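Local coordinates for transketolase (Campylobacter jejuni, PDB 3L84), which belongs to the transketolase family of thiamine diphosphate-binding proteins, a dimer whose chain folds into three alpha/beta domains, at residues L6-Q9 with A10-R14; L316-R319 with L320-D324; N197-M200 with R201-Q205. All blocks are in the same frame, centred on the assembly; numbering follows the deposited sequence. Where two conformers were deposited one is given.

How the contacts relate
The three contacts are short-range, each within one helix, and come along the chain in the order contact 1 (helix 3-24), contact 3 (helix 198-204) and contact 2 (helix 314-321). All belong to the thiamine diphosphate-binding part of the chain, yet none touches another: centres are about 32 Å apart for contacts 1 and 3, about 40 Å for contacts 2 and 3, and about 42 Å for contacts 1 and 2. Contact 1 is packed among helices, contact 3 sits against strands 208-213 and 234-239 and reaches the second subunit, and contact 2 closes helix 314-321, which rests on loops. They thus sample a stretch inside a long helix, a whole short helix with its N-cap, and a helix end.

Contact 1. Residues L6-Q9 with A10-R14; sequences LQEQ and ANTLR
The side chains of Gln7 and Asn11 lie side by side and point the same way, one turn apart on helix 3-24, their amide planes turned 68° against each other. They meet through Gln7 CG, 3.7 Å from Asn11 ND2, so the aliphatic stem of Gln7 rather than its amide lies beside the Asn11 group. Gln7 has CG anti to the backbone N (chi1 -178°) and is extended beyond it, which carries its own amide outward, away from the Asn11 group. Asn11 OD1 is turned to the next turn of the helix and accepts from Arg14 NH1 at 3.1 Å, the donor tilted from the carbonyl plane. Arg14 is also held by a salt bridge to Asp37 and by the backbone oxygens of Leu33 and Lys244.

On another side of the helix, Glu8 O takes two donors from a single residue. Thr12 N gives the regular helical bond of 2.9 Å, and Thr12 OG1 adds a second of 2.8 Å, arriving above the carbonyl plane on the opposite face from the amide. The hydroxyl reaches back because chi1 of Thr12 (-61°) sets OG1 beside its own backbone N and anti to the carbonyl carbon. The carboxylate of Glu8 turns elsewhere, OE1 bonding Ser286, while Gln9 OE1 pairs with Tyr44.

Ala10 and Leu13 pack toward helices 30-42 and 69-79. The chemistry is that of a largely buried stretch of helix, with Gln7 on its exposed side: the threonine hydroxyl is satisfied within its own helix, and Asn11 helps hold the guanidinium of Arg14 in place.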
# COMPACT_ATOMS: atom_id res chain seq x y z
N LEU A 6 -26.98 -10.69 31.91
CA LEU A 6 -26.15 -10.00 30.91
C LEU A 6 -25.07 -9.16 31.56
O LEU A 6 -23.94 -9.11 31.08
CB LEU A 6 -26.99 -9.13 29.97
CG LEU A 6 -27.61 -9.90 28.80
CD1 LEU A 6 -26.52 -10.33 27.82
CD2 LEU A 6 -28.42 -11.09 29.25
N GLN A 7 -25.40 -8.49 32.66
CA GLN A 7 -24.41 -7.69 33.36
C GLN A 7 -23.28 -8.57 33.91
O GLN A 7 -22.10 -8.24 33.77
CB GLN A 7 -25.07 -6.96 34.52
CG GLN A 7 -24.13 -6.07 35.25
CD GLN A 7 -24.83 -5.37 36.40
OE1 GLN A 7 -24.30 -5.30 37.52
NE2 GLN A 7 -26.05 -4.88 36.15
N GLU A 8 -23.64 -9.70 34.49
CA GLU A 8 -22.63 -10.61 34.99
C GLU A 8 -21.76 -11.15 33.86
O GLU A 8 -20.54 -11.21 33.96
CB GLU A 8 -23.24 -11.76 35.79
CG GLU A 8 -22.16 -12.53 36.58
CD GLU A 8 -22.64 -13.83 37.21
OE1 GLU A 8 -22.73 -14.83 36.47
OE2 GLU A 8 -22.87 -13.85 38.44
N GLN A 9 -22.39 -11.53 32.74
CA GLN A 9 -21.65 -12.01 31.56
C GLN A 9 -20.70 -10.95 31.04
O GLN A 9 -19.52 -11.24 30.75
CB GLN A 9 -22.63 -12.49 30.48
CG GLN A 9 -23.25 -13.82 30.79
CD GLN A 9 -24.15 -14.27 29.66
OE1 GLN A 9 -25.27 -13.78 29.52
NE2 GLN A 9 -23.63 -15.14 28.80
N ALA A 10 -21.18 -9.73 30.90
CA ALA A 10 -20.34 -8.63 30.37
C ALA A 10 -19.19 -8.36 31.30
O ALA A 10 -18.04 -8.18 30.86
CB ALA A 10 -21.17 -7.38 30.13
N ASN A 11 -19.45 -8.33 32.60
CA ASN A 11 -18.37 -8.07 33.53
C ASN A 11 -17.36 -9.22 33.60
O ASN A 11 -16.17 -8.97 33.80
CB ASN A 11 -18.95 -7.69 34.90
CG ASN A 11 -19.54 -6.29 34.90
OD1 ASN A 11 -19.15 -5.45 34.08
ND2 ASN A 11 -20.49 -6.03 35.78
N THR A 12 -17.82 -10.45 33.39
CA THR A 12 -16.92 -11.60 33.30
C THR A 12 -15.95 -11.36 32.15
O THR A 12 -14.74 -11.53 32.30
CB THR A 12 -17.68 -12.91 33.13
OG1 THR A 12 -18.54 -13.10 34.28
CG2 THR A 12 -16.72 -14.10 33.02
N LEU A 13 -16.48 -10.98 30.99
CA LEU A 13 -15.61 -10.66 29.85
C LEU A 13 -14.67 -9.50 30.16
O LEU A 13 -13.50 -9.55 29.78
CB LEU A 13 -16.45 -10.33 28.61
CG LEU A 13 -17.23 -11.45 27.93
CD1 LEU A 13 -18.32 -10.86 27.02
CD2 LEU A 13 -16.31 -12.41 27.16
N ARG A 14 -15.17 -8.44 30.81
CA ARG A 14 -14.32 -7.30 31.15
C ARG A 14 -13.15 -7.72 32.01
O ARG A 14 -12.00 -7.33 31.74
CB ARG A 14 -15.09 -6.24 31.95
CG ARG A 14 -16.13 -5.45 31.18
CD ARG A 14 -16.63 -4.27 32.02
NE ARG A 14 -17.31 -3.38 31.12
CZ ARG A 14 -18.55 -3.47 30.71
NH1 ARG A 14 -19.43 -4.29 31.25
NH2 ARG A 14 -18.94 -2.68 29.71

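Contact 2. Residues L316-R319 with L320-D324; sequences LLER and LLNPD
Leu316 meets Leu320 one turn on in helix 314-321, its CG 4.0 Å from Leu320 CD1, the two side chains crossing at a slant. CG of Leu316 stands anti to the backbone N, whereas that of Leu320 lies beside its own N, and these different settings bring the branched ends together. Leu317 repeats the pattern with Leu321: Leu317 CG and Leu321 CD1 are 3.9 Å apart. Beneath each pair runs a regular helical bond, Leu320 N to Leu316 O and Leu321 N to Leu317 O.

Glu318 supplies the carbonyl at which the helix closes. Its O is reached by Asn322 ND2 at 2.9 Å, the amide nitrogen lying in the carbonyl plane on a lone pair with an N-H...O angle of 152°; the backbone N of Asn322 makes weak bonds to this oxygen and to Arg319 O. The carboxylate lies alongside the Asn322 amide, their planes 47° apart. Glu318 OE2 comes within 3.1 Å of Asn322 ND2, but the angle is too poor for a hydrogen bond.

Arg319 bends at chi3 (-62°) and folds its guanidinium back, with Leu316 CA 3.6 Å above one face, offset toward the rim; its NE forms a salt bridge with Glu356. Asn322 is the first residue to leave helical angles, and Pro323 follows. The helix rests on loops: Leu316 and Leu320 touch Glu356, in the turn between helix 340-354 and strand 358-362, and Leu317 packs on Leu56 and on Ile406, just after helix 391-404.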
# COMPACT_ATOMS: atom_id res chain seq x y z
N LEU A 316 -21.41 -31.94 -5.13
CA LEU A 316 -20.75 -30.66 -5.41
C LEU A 316 -19.94 -30.19 -4.19
O LEU A 316 -18.80 -29.81 -4.34
CB LEU A 316 -21.80 -29.61 -5.78
CG LEU A 316 -21.29 -28.17 -5.88
CD1 LEU A 316 -20.14 -28.05 -6.87
CD2 LEU A 316 -22.41 -27.21 -6.21
N LEU A 317 -20.54 -30.22 -3.00
CA LEU A 317 -19.83 -29.77 -1.82
C LEU A 317 -18.58 -30.62 -1.63
O LEU A 317 -17.52 -30.08 -1.35
CB LEU A 317 -20.74 -29.75 -0.60
CG LEU A 317 -20.03 -29.34 0.70
CD1 LEU A 317 -19.38 -27.98 0.56
CD2 LEU A 317 -21.02 -29.36 1.88
N GLU A 318 -18.68 -31.93 -1.83
CA GLU A 318 -17.49 -32.78 -1.70
C GLU A 318 -16.39 -32.43 -2.70
O GLU A 318 -15.22 -32.46 -2.33
CB GLU A 318 -17.86 -34.27 -1.72
CG GLU A 318 -18.42 -34.73 -0.37
CD GLU A 318 -17.33 -34.68 0.74
OE1 GLU A 318 -17.49 -33.97 1.76
OE2 GLU A 318 -16.27 -35.33 0.58
N ARG A 319 -16.76 -32.11 -3.94
CA ARG A 319 -15.75 -31.66 -4.90
C ARG A 319 -15.11 -30.35 -4.48
O ARG A 319 -13.90 -30.16 -4.67
CB ARG A 319 -16.35 -31.53 -6.30
CG ARG A 319 -16.80 -32.84 -6.92
CD ARG A 319 -17.12 -32.71 -8.39
NE ARG A 319 -18.22 -31.79 -8.67
CZ ARG A 319 -19.50 -32.11 -8.70
NH1 ARG A 319 -19.92 -33.35 -8.41
NH2 ARG A 319 -20.42 -31.19 -9.00
N LEU A 320 -15.90 -29.42 -3.94
CA LEU A 320 -15.36 -28.15 -3.52
C LEU A 320 -14.39 -28.30 -2.35
O LEU A 320 -13.40 -27.60 -2.24
CB LEU A 320 -16.49 -27.20 -3.13
CG LEU A 320 -17.37 -26.70 -4.24
CD1 LEU A 320 -18.63 -26.11 -3.68
CD2 LEU A 320 -16.64 -25.71 -5.14
N LEU A 321 -14.69 -29.26 -1.47
CA LEU A 321 -13.86 -29.48 -0.28
C LEU A 321 -12.62 -30.32 -0.62
O LEU A 321 -11.66 -30.26 0.12
CB LEU A 321 -14.67 -30.20 0.81
CG LEU A 321 -15.80 -29.37 1.43
CD1 LEU A 321 -16.62 -30.26 2.33
CD2 LEU A 321 -15.25 -28.20 2.22
N ASN A 322 -12.64 -31.03 -1.74
CA ASN A 322 -11.59 -31.98 -2.12
C ASN A 322 -11.18 -31.81 -3.58
O ASN A 322 -11.35 -32.72 -4.40
CB ASN A 322 -12.12 -33.39 -1.91
CG ASN A 322 -12.43 -33.68 -0.48
OD1 ASN A 322 -11.51 -33.90 0.31
ND2 ASN A 322 -13.72 -33.69 -0.11
N PRO A 323 -10.66 -30.63 -3.92
CA PRO A 323 -10.30 -30.39 -5.30
C PRO A 323 -9.18 -31.31 -5.76
O PRO A 323 -8.26 -31.64 -4.98
CB PRO A 323 -9.87 -28.92 -5.31
CG PRO A 323 -9.54 -28.60 -3.92
CD PRO A 323 -10.45 -29.44 -3.08
N ASP A 324 -9.28 -31.74 -7.01
CA ASP A 324 -8.31 -32.66 -7.59
C ASP A 324 -7.44 -31.88 -8.56
O ASP A 324 -7.82 -31.66 -9.71
CB ASP A 324 -9.04 -33.78 -8.33
CG ASP A 324 -8.10 -34.82 -8.89
OD1 ASP A 324 -6.88 -34.58 -9.03
OD2 ASP A 324 -8.61 -35.93 -9.19

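Contact 3. Residues N197-M200 with R201-Q205; sequences NVKM and RFEAQ
Lys199 NZ and Glu203 OE1 form a salt bridge of 2.8 Å, one turn apart on helix 198-204. The ammonium approaches the oxygen on its syn side, 28° out of the carboxylate plane. Lys199 starts with CG anti to the backbone N, runs extended, and bends only at chi4 (-75°), which swings NZ onto the glutamate. Its stem lies close as well, Lys199 CG standing 3.6 Å from Glu203 OE1, so the two chains meet obliquely over part of their length. Both side chains also touch Val209 of strand 208-213.

Val198 and Phe202 point the same way on a neighbouring side. Val198 CG1 lies 3.8 Å from Phe202 CD1, while Val198 O sits at the edge of the ring, near its plane, 3.3 Å from Phe202 CD1. Leu235 of strand 234-239 touches both residues, and Phe207 meets the ring edge-to-face.

Asn197 caps the start of the helix: its OD1 accepts from Met200 N at 3.0 Å along a nearly straight N-H (171°), although the donor stands well above the carbonyl plane of the amide. Met200, a selenomethionine here, packs on Met200 of the second subunit, as do Glu203 and Ala204. The side chain of Arg201 leads away from the contact, NH1 donating to Leu155 O and forming a salt bridge with Glu196, and its guanidinium makes a cation-pi contact with Tyr161.

One short helix thus combines a capped first turn, an intrahelical ion pair and an apolar face on the sheet; the lysine charge probably steadies the glutamate's ionised form.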
# COMPACT_ATOMS: atom_id res chain seq x y z
N ASN A 197 -20.06 12.79 8.77
CA ASN A 197 -21.38 12.29 9.08
C ASN A 197 -21.38 10.82 8.68
O ASN A 197 -21.55 10.47 7.50
CB ASN A 197 -22.44 13.11 8.36
CG ASN A 197 -23.84 12.69 8.73
OD1 ASN A 197 -24.08 11.52 9.06
ND2 ASN A 197 -24.77 13.63 8.67
N VAL A 198 -21.12 9.95 9.65
CA VAL A 198 -20.93 8.53 9.39
C VAL A 198 -22.22 7.88 8.87
O VAL A 198 -22.16 7.06 7.94
CB VAL A 198 -20.38 7.80 10.65
CG1 VAL A 198 -20.35 6.25 10.45
CG2 VAL A 198 -18.97 8.35 10.99
N LYS A 199 -23.38 8.28 9.41
CA LYS A 199 -24.63 7.76 8.90
C LYS A 199 -24.80 8.08 7.41
O LYS A 199 -25.10 7.20 6.61
CB LYS A 199 -25.79 8.32 9.73
CG LYS A 199 -27.18 7.90 9.28
CD LYS A 199 -28.20 8.29 10.36
CE LYS A 199 -29.54 7.66 10.11
NZ LYS A 199 -30.25 8.33 9.01
N MSE A 200 -24.56 9.33 7.04
CA MSE A 200 -24.67 9.71 5.64
C MSE A 200 -23.68 9.01 4.72
O MSE A 200 -24.02 8.61 3.59
CB MSE A 200 -24.51 11.23 5.49
CG MSE A 200 -24.87 11.77 4.14
SE MSE A 200 -24.80 13.69 4.02
CE MSE A 200 -25.11 14.22 5.73
N ARG A 201 -22.44 8.84 5.20
CA ARG A 201 -21.42 8.14 4.45
C ARG A 201 -21.88 6.74 4.11
O ARG A 201 -21.77 6.31 2.95
CB ARG A 201 -20.16 8.06 5.31
CG ARG A 201 -19.16 6.98 4.95
CD ARG A 201 -18.09 6.87 6.01
NE ARG A 201 -17.25 5.71 5.78
CZ ARG A 201 -16.08 5.51 6.37
NH1 ARG A 201 -15.56 6.43 7.19
NH2 ARG A 201 -15.42 4.37 6.16
N PHE A 202 -22.39 6.03 5.11
CA PHE A 202 -22.79 4.64 4.87
C PHE A 202 -24.10 4.51 4.10
O PHE A 202 -24.27 3.60 3.30
CB PHE A 202 -22.83 3.86 6.17
CG PHE A 202 -21.46 3.36 6.60
CD1 PHE A 202 -20.59 4.18 7.27
CD2 PHE A 202 -21.08 2.06 6.35
CE1 PHE A 202 -19.33 3.74 7.65
CE2 PHE A 202 -19.84 1.61 6.72
CZ PHE A 202 -18.96 2.47 7.39
N GLU A 203 -25.03 5.46 4.32
CA GLU A 203 -26.22 5.48 3.49
C GLU A 203 -25.88 5.75 2.02
O GLU A 203 -26.49 5.18 1.11
CB GLU A 203 -27.24 6.50 4.03
CG GLU A 203 -27.86 6.02 5.36
CD GLU A 203 -28.86 6.98 6.00
OE1 GLU A 203 -29.56 6.54 6.95
OE2 GLU A 203 -28.95 8.16 5.60
N ALA A 204 -24.84 6.55 1.76
CA ALA A 204 -24.39 6.81 0.38
C ALA A 204 -23.87 5.54 -0.29
O ALA A 204 -23.91 5.42 -1.52
CB ALA A 204 -23.31 7.89 0.37
N GLN A 205 -23.42 4.59 0.52
CA GLN A 205 -22.91 3.31 0.06
C GLN A 205 -23.90 2.18 0.25
O GLN A 205 -23.50 1.01 0.27
CB GLN A 205 -21.59 2.97 0.78
CG GLN A 205 -20.51 3.94 0.52
CD GLN A 205 -19.17 3.51 1.09
OE1 GLN A 205 -19.10 3.11 2.25
NE2 GLN A 205 -18.10 3.57 0.29